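Local coordinates for protein papillomavirus transcription factor E2 (Human papillomavirus type 18, PDB 1QQH) that probably regulates viral transcription, and takes part in viral DNA replication as in related E2 proteins, through its N-terminal activation domain, at residues D82-Y94 with I129-V143. The protein carries 1 engineered substitution. Residues are numbered along the deposited sequence; the frame is centred on the assembly and turned at random.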
ATOM      1  N   ASP A  82      -9.026  10.501 -10.568  1.00 46.30           N
ATOM      2  CA  ASP A  82      -9.254  11.883 -10.171  1.00 45.16           C
ATOM      3  C   ASP A  82      -9.440  11.911  -8.664  1.00 43.43           C
ATOM      4  O   ASP A  82      -9.804  10.910  -8.056  1.00 41.90           O
ATOM      5  CB  ASP A  82     -10.489  12.468 -10.858  1.00 47.17           C
ATOM      6  CG  ASP A  82     -10.251  12.763 -12.323  1.00 50.18           C
ATOM      7  OD1 ASP A  82      -9.180  13.327 -12.653  1.00 51.37           O
ATOM      8  OD2 ASP A  82     -11.136  12.442 -13.144  1.00 51.68           O
ATOM      9  N   LYS A  83      -9.186  13.069  -8.075  1.00 42.01           N
ATOM     10  CA  LYS A  83      -9.290  13.253  -6.637  1.00 40.84           C
ATOM     11  C   LYS A  83     -10.260  14.400  -6.338  1.00 40.49           C
ATOM     12  O   LYS A  83     -10.160  15.478  -6.928  1.00 40.63           O
ATOM     13  CB  LYS A  83      -7.892  13.557  -6.089  1.00 39.80           C
ATOM     14  CG  LYS A  83      -7.811  13.992  -4.652  1.00 38.36           C
ATOM     15  CD  LYS A  83      -6.371  14.341  -4.312  1.00 38.06           C
ATOM     16  CE  LYS A  83      -6.245  14.959  -2.938  1.00 37.82           C
ATOM     17  NZ  LYS A  83      -4.829  15.286  -2.637  1.00 39.33           N
ATOM     18  N   THR A  84     -11.207  14.159  -5.441  1.00 38.37           N
ATOM     19  CA  THR A  84     -12.177  15.183  -5.084  1.00 38.01           C
ATOM     20  C   THR A  84     -12.618  15.070  -3.629  1.00 37.33           C
ATOM     21  O   THR A  84     -12.273  14.119  -2.928  1.00 37.37           O
ATOM     22  CB  THR A  84     -13.420  15.124  -5.994  1.00 38.84           C
ATOM     23  OG1 THR A  84     -14.256  16.255  -5.723  1.00 40.15           O
ATOM     24  CG2 THR A  84     -14.207  13.846  -5.749  1.00 37.96           C
ATOM     25  N   ALA A  85     -13.373  16.055  -3.170  1.00 36.88           N
ATOM     26  CA  ALA A  85     -13.831  16.057  -1.787  1.00 37.68           C
ATOM     27  C   ALA A  85     -15.182  15.388  -1.614  1.00 37.07           C
ATOM     28  O   ALA A  85     -15.929  15.189  -2.573  1.00 36.92           O
ATOM     29  CB  ALA A  85     -13.914  17.488  -1.269  1.00 38.68           C
ATOM     30  N   THR A  86     -15.485  15.029  -0.376  1.00 35.77           N
ATOM     31  CA  THR A  86     -16.777  14.445  -0.087  1.00 35.58           C
ATOM     32  C   THR A  86     -17.642  15.622   0.320  1.00 35.72           C
ATOM     33  O   THR A  86     -17.195  16.501   1.054  1.00 35.28           O
ATOM     34  CB  THR A  86     -16.722  13.446   1.080  1.00 34.52           C
ATOM     35  OG1 THR A  86     -16.311  12.166   0.591  1.00 35.05           O
ATOM     36  CG2 THR A  86     -18.089  13.321   1.735  1.00 36.38           C
ATOM     37  N   CYS A  87     -18.869  15.656  -0.176  1.00 35.53           N
ATOM     38  CA  CYS A  87     -19.775  16.727   0.173  1.00 36.05           C
ATOM     39  C   CYS A  87     -20.843  16.212   1.112  1.00 34.33           C
ATOM     40  O   CYS A  87     -21.420  15.146   0.896  1.00 32.89           O
ATOM     41  CB  CYS A  87     -20.416  17.314  -1.077  1.00 38.98           C
ATOM     42  SG  CYS A  87     -19.248  18.208  -2.099  1.00 43.96           S
ATOM     43  N   VAL A  88     -21.087  16.987   2.158  1.00 33.27           N
ATOM     44  CA  VAL A  88     -22.064  16.659   3.177  1.00 33.04           C
ATOM     45  C   VAL A  88     -23.273  17.587   3.088  1.00 34.03           C
ATOM     46  O   VAL A  88     -23.185  18.757   3.454  1.00 33.32           O
ATOM     47  CB  VAL A  88     -21.439  16.802   4.586  1.00 31.43           C
ATOM     48  CG1 VAL A  88     -22.438  16.402   5.649  1.00 30.20           C
ATOM     49  CG2 VAL A  88     -20.173  15.960   4.683  1.00 30.25           C
ATOM     50  N   SER A  89     -24.398  17.069   2.606  1.00 33.52           N
ATOM     51  CA  SER A  89     -25.618  17.869   2.513  1.00 33.79           C
ATOM     52  C   SER A  89     -26.689  17.205   3.369  1.00 33.64           C
ATOM     53  O   SER A  89     -26.462  16.139   3.930  1.00 32.05           O
ATOM     54  CB  SER A  89     -26.118  17.929   1.075  1.00 34.13           C
ATOM     55  OG  SER A  89     -26.607  16.661   0.670  1.00 34.71           O
ATOM     56  N   HIS A  90     -27.856  17.834   3.458  1.00 33.17           N
ATOM     57  CA  HIS A  90     -28.957  17.280   4.238  1.00 32.07           C
ATOM     58  C   HIS A  90     -29.457  16.013   3.542  1.00 31.66           C
ATOM     59  O   HIS A  90     -30.010  15.126   4.180  1.00 29.94           O
ATOM     60  CB  HIS A  90     -30.085  18.310   4.360  1.00 33.52           C
ATOM     61  CG  HIS A  90     -31.233  17.853   5.207  1.00 34.53           C
ATOM     62  ND1 HIS A  90     -32.339  17.219   4.682  1.00 35.03           N
ATOM     63  CD2 HIS A  90     -31.431  17.910   6.546  1.00 34.63           C
ATOM     64  CE1 HIS A  90     -33.168  16.903   5.662  1.00 34.53           C
ATOM     65  NE2 HIS A  90     -32.641  17.310   6.803  1.00 35.18           N
ATOM     66  N   ARG A  91     -29.234  15.925   2.233  1.00 32.19           N
ATOM     67  CA  ARG A  91     -29.655  14.752   1.475  1.00 32.47           C
ATOM     68  C   ARG A  91     -28.752  13.527   1.688  1.00 32.53           C
ATOM     69  O   ARG A  91     -29.208  12.387   1.584  1.00 32.76           O
ATOM     70  CB  ARG A  91     -29.721  15.077  -0.021  1.00 33.52           C
ATOM     71  CG  ARG A  91     -29.933  13.835  -0.879  1.00 37.47           C
ATOM     72  CD  ARG A  91     -30.093  14.136  -2.359  1.00 41.20           C
ATOM     73  NE  ARG A  91     -29.980  12.906  -3.139  1.00 45.18           N
ATOM     74  CZ  ARG A  91     -30.032  12.844  -4.466  1.00 47.27           C
ATOM     75  NH1 ARG A  91     -30.203  13.948  -5.181  1.00 48.56           N
ATOM     76  NH2 ARG A  91     -29.902  11.673  -5.078  1.00 47.99           N
ATOM     77  N   GLY A  92     -27.476  13.758   1.979  1.00 30.43           N
ATOM     78  CA  GLY A  92     -26.564  12.649   2.184  1.00 29.77           C
ATOM     79  C   GLY A  92     -25.127  13.011   1.858  1.00 29.60           C
ATOM     80  O   GLY A  92     -24.781  14.194   1.794  1.00 28.99           O
ATOM     81  N   LEU A  93     -24.285  11.998   1.661  1.00 28.84           N
ATOM     82  CA  LEU A  93     -22.877  12.231   1.337  1.00 28.62           C
ATOM     83  C   LEU A  93     -22.636  11.926  -0.128  1.00 28.59           C
ATOM     84  O   LEU A  93     -23.092  10.906  -0.646  1.00 29.28           O
ATOM     85  CB  LEU A  93     -21.966  11.347   2.182  1.00 27.65           C
ATOM     86  CG  LEU A  93     -22.153  11.387   3.699  1.00 27.63           C
ATOM     87  CD1 LEU A  93     -21.084  10.506   4.343  1.00 26.94           C
ATOM     88  CD2 LEU A  93     -22.055  12.820   4.212  1.00 27.65           C
ATOM     89  N   TYR A  94     -21.919  12.810  -0.804  1.00 28.48           N
ATOM     90  CA  TYR A  94     -21.641  12.591  -2.208  1.00 29.01           C
ATOM     91  C   TYR A  94     -20.295  13.183  -2.601  1.00 30.01           C
ATOM     92  O   TYR A  94     -19.663  13.906  -1.831  1.00 29.85           O
ATOM     93  CB  TYR A  94     -22.763  13.220  -3.059  1.00 30.31           C
ATOM     94  CG  TYR A  94     -22.825  14.744  -3.035  1.00 31.83           C
ATOM     95  CD1 TYR A  94     -22.151  15.507  -3.992  1.00 34.07           C
ATOM     96  CD2 TYR A  94     -23.563  15.418  -2.065  1.00 32.66           C
ATOM     97  CE1 TYR A  94     -22.212  16.908  -3.989  1.00 34.35           C
ATOM     98  CE2 TYR A  94     -23.634  16.814  -2.048  1.00 35.07           C
ATOM     99  CZ  TYR A  94     -22.954  17.553  -3.015  1.00 35.65           C
ATOM    100  OH  TYR A  94     -23.013  18.930  -2.998  1.00 35.02           O
ATOM    101  N   ILE A 129     -25.730  21.255   9.020  1.00 66.21           N
ATOM    102  CA  ILE A 129     -25.956  21.316   7.587  1.00 67.20           C
ATOM    103  C   ILE A 129     -27.394  21.083   7.166  1.00 69.26           C
ATOM    104  O   ILE A 129     -27.810  19.952   6.926  1.00 69.93           O
ATOM    105  CB  ILE A 129     -25.052  20.315   6.850  1.00 65.71           C
ATOM    106  CG1 ILE A 129     -23.589  20.648   7.139  1.00 64.87           C
ATOM    107  CG2 ILE A 129     -25.324  20.361   5.358  1.00 65.09           C
ATOM    108  CD1 ILE A 129     -22.610  19.857   6.327  1.00 65.69           C
ATOM    109  N   ASP A 130     -28.154  22.166   7.085  1.00 71.94           N
ATOM    110  CA  ASP A 130     -29.544  22.098   6.657  1.00 74.92           C
ATOM    111  C   ASP A 130     -29.589  22.769   5.291  1.00 75.94           C
ATOM    112  O   ASP A 130     -28.902  22.337   4.364  1.00 76.26           O
ATOM    113  CB  ASP A 130     -30.455  22.833   7.652  1.00 76.22           C
ATOM    114  CG  ASP A 130     -29.912  24.197   8.051  1.00 77.71           C
ATOM    115  OD1 ASP A 130     -29.563  24.990   7.149  1.00 79.11           O
ATOM    116  OD2 ASP A 130     -29.842  24.474   9.270  1.00 78.63           O
ATOM    117  N   CYS A 131     -30.393  23.821   5.172  1.00 77.01           N
ATOM    118  CA  CYS A 131     -30.504  24.575   3.928  1.00 77.64           C
ATOM    119  C   CYS A 131     -30.377  23.702   2.680  1.00 76.50           C
ATOM    120  O   CYS A 131     -30.744  22.524   2.684  1.00 76.91           O
ATOM    121  CB  CYS A 131     -29.427  25.663   3.905  1.00 79.11           C
ATOM    122  SG  CYS A 131     -27.741  25.042   4.217  1.00 84.51           S
ATOM    123  N   ASN A 132     -29.865  24.300   1.610  1.00 74.71           N
ATOM    124  CA  ASN A 132     -29.668  23.597   0.354  1.00 72.99           C
ATOM    125  C   ASN A 132     -28.183  23.552   0.056  1.00 70.94           C
ATOM    126  O   ASN A 132     -27.769  23.196  -1.048  1.00 70.96           O
ATOM    127  CB  ASN A 132     -30.402  24.309  -0.781  1.00 74.24           C
ATOM    128  CG  ASN A 132     -31.895  24.072  -0.741  1.00 75.85           C
ATOM    129  OD1 ASN A 132     -32.544  24.301   0.282  1.00 76.72           O
ATOM    130  ND2 ASN A 132     -32.454  23.610  -1.858  1.00 77.11           N
ATOM    131  N   ASP A 133     -27.383  23.922   1.048  1.00 68.34           N
ATOM    132  CA  ASP A 133     -25.941  23.917   0.887  1.00 66.37           C
ATOM    133  C   ASP A 133     -25.352  22.644   1.444  1.00 64.60           C
ATOM    134  O   ASP A 133     -26.058  21.673   1.699  1.00 64.55           O
ATOM    135  CB  ASP A 133     -25.305  25.113   1.595  1.00 66.80           C
ATOM    136  CG  ASP A 133     -25.688  26.434   0.964  1.00 67.41           C
ATOM    137  OD1 ASP A 133     -25.574  26.559  -0.279  1.00 68.10           O
ATOM    138  OD2 ASP A 133     -26.095  27.347   1.712  1.00 66.64           O
ATOM    139  N   SER A 134     -24.043  22.656   1.625  1.00 62.83           N
ATOM    140  CA  SER A 134     -23.344  21.509   2.161  1.00 61.32           C
ATOM    141  C   SER A 134     -21.891  21.882   2.367  1.00 59.97           C
ATOM    142  O   SER A 134     -21.392  22.823   1.756  1.00 59.46           O
ATOM    143  CB  SER A 134     -23.435  20.332   1.194  1.00 61.49           C
ATOM    144  OG  SER A 134     -22.626  20.544   0.057  1.00 60.80           O
ATOM    145  N   MET A 135     -21.220  21.155   3.246  1.00 59.17           N
ATOM    146  CA  MET A 135     -19.821  21.408   3.501  1.00 58.91           C
ATOM    147  C   MET A 135     -19.021  20.312   2.821  1.00 57.96           C
ATOM    148  O   MET A 135     -19.556  19.254   2.490  1.00 57.64           O
ATOM    149  CB  MET A 135     -19.535  21.401   5.000  1.00 61.53           C
ATOM    150  CG  MET A 135     -20.176  22.540   5.779  1.00 65.18           C
ATOM    151  SD  MET A 135     -18.980  23.395   6.866  1.00 70.41           S
ATOM    152  CE  MET A 135     -18.437  22.050   7.948  1.00 68.94           C
ATOM    153  N   CYS A 136     -17.741  20.575   2.598  1.00 56.61           N
ATOM    154  CA  CYS A 136     -16.856  19.608   1.969  1.00 55.81           C
ATOM    155  C   CYS A 136     -15.438  20.050   2.200  1.00 54.03           C
ATOM    156  O   CYS A 136     -15.187  21.213   2.498  1.00 53.95           O
ATOM    157  CB  CYS A 136     -17.101  19.521   0.458  1.00 57.56           C
ATOM    158  SG  CYS A 136     -18.309  20.691  -0.220  1.00 62.32           S
ATOM    159  N   SER A 137     -14.511  19.112   2.081  1.00 52.66           N
ATOM    160  CA  SER A 137     -13.106  19.426   2.238  1.00 51.76           C
ATOM    161  C   SER A 137     -12.751  20.303   1.042  1.00 50.40           C
ATOM    162  O   SER A 137     -13.560  20.474   0.125  1.00 49.29           O
ATOM    163  CB  SER A 137     -12.278  18.144   2.205  1.00 53.12           C
ATOM    164  OG  SER A 137     -10.892  18.426   2.289  1.00 55.86           O
ATOM    165  N   THR A 138     -11.549  20.859   1.049  1.00 49.70           N
ATOM    166  CA  THR A 138     -11.099  21.704  -0.049  1.00 48.28           C
ATOM    167  C   THR A 138     -10.369  20.871  -1.113  1.00 47.74           C
ATOM    168  O   THR A 138      -9.973  21.390  -2.152  1.00 48.02           O
ATOM    169  CB  THR A 138     -10.163  22.812   0.468  1.00 48.76           C
ATOM    170  OG1 THR A 138      -9.082  22.221   1.197  1.00 49.64           O
ATOM    171  CG2 THR A 138     -10.911  23.749   1.391  1.00 48.16           C
ATOM    172  N   SER A 139     -10.209  19.577  -0.848  1.00 45.96           N
ATOM    173  CA  SER A 139      -9.539  18.664  -1.771  1.00 46.11           C
ATOM    174  C   SER A 139     -10.031  18.745  -3.213  1.00 46.00           C
ATOM    175  O   SER A 139     -11.239  18.788  -3.469  1.00 44.40           O
ATOM    176  CB  SER A 139      -9.697  17.212  -1.299  1.00 46.18           C
ATOM    177  OG  SER A 139      -9.028  16.979  -0.072  1.00 45.65           O
ATOM    178  N   ASP A 140      -9.082  18.760  -4.148  1.00 45.98           N
ATOM    179  CA  ASP A 140      -9.392  18.787  -5.575  1.00 47.07           C
ATOM    180  C   ASP A 140      -8.356  17.921  -6.301  1.00 48.35           C
ATOM    181  O   ASP A 140      -7.583  17.216  -5.652  1.00 47.46           O
ATOM    182  CB  ASP A 140      -9.403  20.227  -6.113  1.00 46.15           C
ATOM    183  CG  ASP A 140      -8.038  20.898  -6.053  1.00 46.93           C
ATOM    184  OD1 ASP A 140      -7.075  20.281  -5.540  1.00 45.35           O
ATOM    185  OD2 ASP A 140      -7.935  22.061  -6.526  1.00 44.21           O
ATOM    186  N   ASP A 141      -8.340  17.961  -7.631  1.00 50.12           N
ATOM    187  CA  ASP A 141      -7.392  17.154  -8.403  1.00 51.71           C
ATOM    188  C   ASP A 141      -5.925  17.339  -8.011  1.00 52.25           C
ATOM    189  O   ASP A 141      -5.084  16.508  -8.346  1.00 51.66           O
ATOM    190  CB  ASP A 141      -7.540  17.426  -9.901  1.00 52.73           C
ATOM    191  CG  ASP A 141      -8.774  16.776 -10.495  1.00 54.23           C
ATOM    192  OD1 ASP A 141      -9.122  15.649 -10.078  1.00 54.31           O
ATOM    193  OD2 ASP A 141      -9.388  17.384 -11.397  1.00 56.21           O
ATOM    194  N   THR A 142      -5.623  18.425  -7.306  1.00 53.09           N
ATOM    195  CA  THR A 142      -4.259  18.707  -6.877  1.00 54.26           C
ATOM    196  C   THR A 142      -3.713  17.612  -5.962  1.00 55.43           C
ATOM    197  O   THR A 142      -4.424  17.108  -5.088  1.00 53.88           O
ATOM    198  CB  THR A 142      -4.180  20.051  -6.113  1.00 54.81           C
ATOM    199  OG1 THR A 142      -4.596  21.116  -6.974  1.00 54.90           O
ATOM    200  CG2 THR A 142      -2.758  20.319  -5.639  1.00 55.23           C
ATOM    201  N   VAL A 143      -2.448  17.252  -6.175  1.00 56.82           N
ATOM    202  CA  VAL A 143      -1.780  16.241  -5.365  1.00 58.67           C
ATOM    203  C   VAL A 143      -1.360  16.874  -4.042  1.00 60.00           C
ATOM    204  O   VAL A 143      -1.006  18.056  -3.996  1.00 60.38           O
ATOM    205  CB  VAL A 143      -0.520  15.695  -6.077  1.00 59.04           C
ATOM    206  CG1 VAL A 143       0.217  14.712  -5.174  1.00 60.06           C
ATOM    207  CG2 VAL A 143      -0.914  15.013  -7.372  1.00 60.05           C
TER
HETATM  208  O   HOH W   1     -15.017  16.036   2.317  1.00 56.66           O
HETATM  209  O   HOH W   2     -28.281  20.495   2.520  1.00 41.29           O
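Val-88 and Met-135 pair their backbones where the C-terminal stretch of this fragment lies antiparallel along the strand edge of residues 87-89: Val-88 N gives a nearly straight bond (175°) to Met-135 O at 2.8 Å. The return bond, Met-135 N to Val-88 O, is bent and less certain. Valine's branched carbon suits the strand: CG1, anti to the backbone N (chi1 -178°), meets Ile-129 CD1 at 3.5 Å, the two side chains crossing at about a right angle. Phe-124 of strand 120-124 touches both, so the inner side of the pairing joins the hydrophobic core. On the opposite face, the slim side chains of Cys-87 and Cys-136 bring SG to SG at 3.3 Å, too far for a disulfide, while Cys-87 CB rests over a face of the Tyr-94 ring, toward its rim.

Beyond the strand the C-terminal stretch bows away and returns. Ala-85 is the small bump here, its CB pointing at that stretch, 3.3 Å from Ser-137 O and against Ser-137 CB. Water 1 bridges Thr-86 O and Ser-137 N, which share no direct bond. At the other end, water 2 accepts from His-90 N and lies within bonding distance of the carbonyls of Asp-130 and Asp-133.

Lys-83 lies extended, its methylenes from CB to CE all within 3.8 Å of Asp-140 O or Thr-142 O. NZ reaches Thr-142 O at 3.1 Å, in the carbonyl plane; Glu-25 adds a salt bridge and Ser-144 a further bond. Asp-141 OD1 accepts from Lys-83 N, although Asp-82 OD1 lies 3.5 Å from that same oxygen. Apolar packing thus gives way to a polar clasp; the ammonium lies far from the Asp-82/Asp-141 pair, whose closeness probably raises one carboxylate's affinity for a proton.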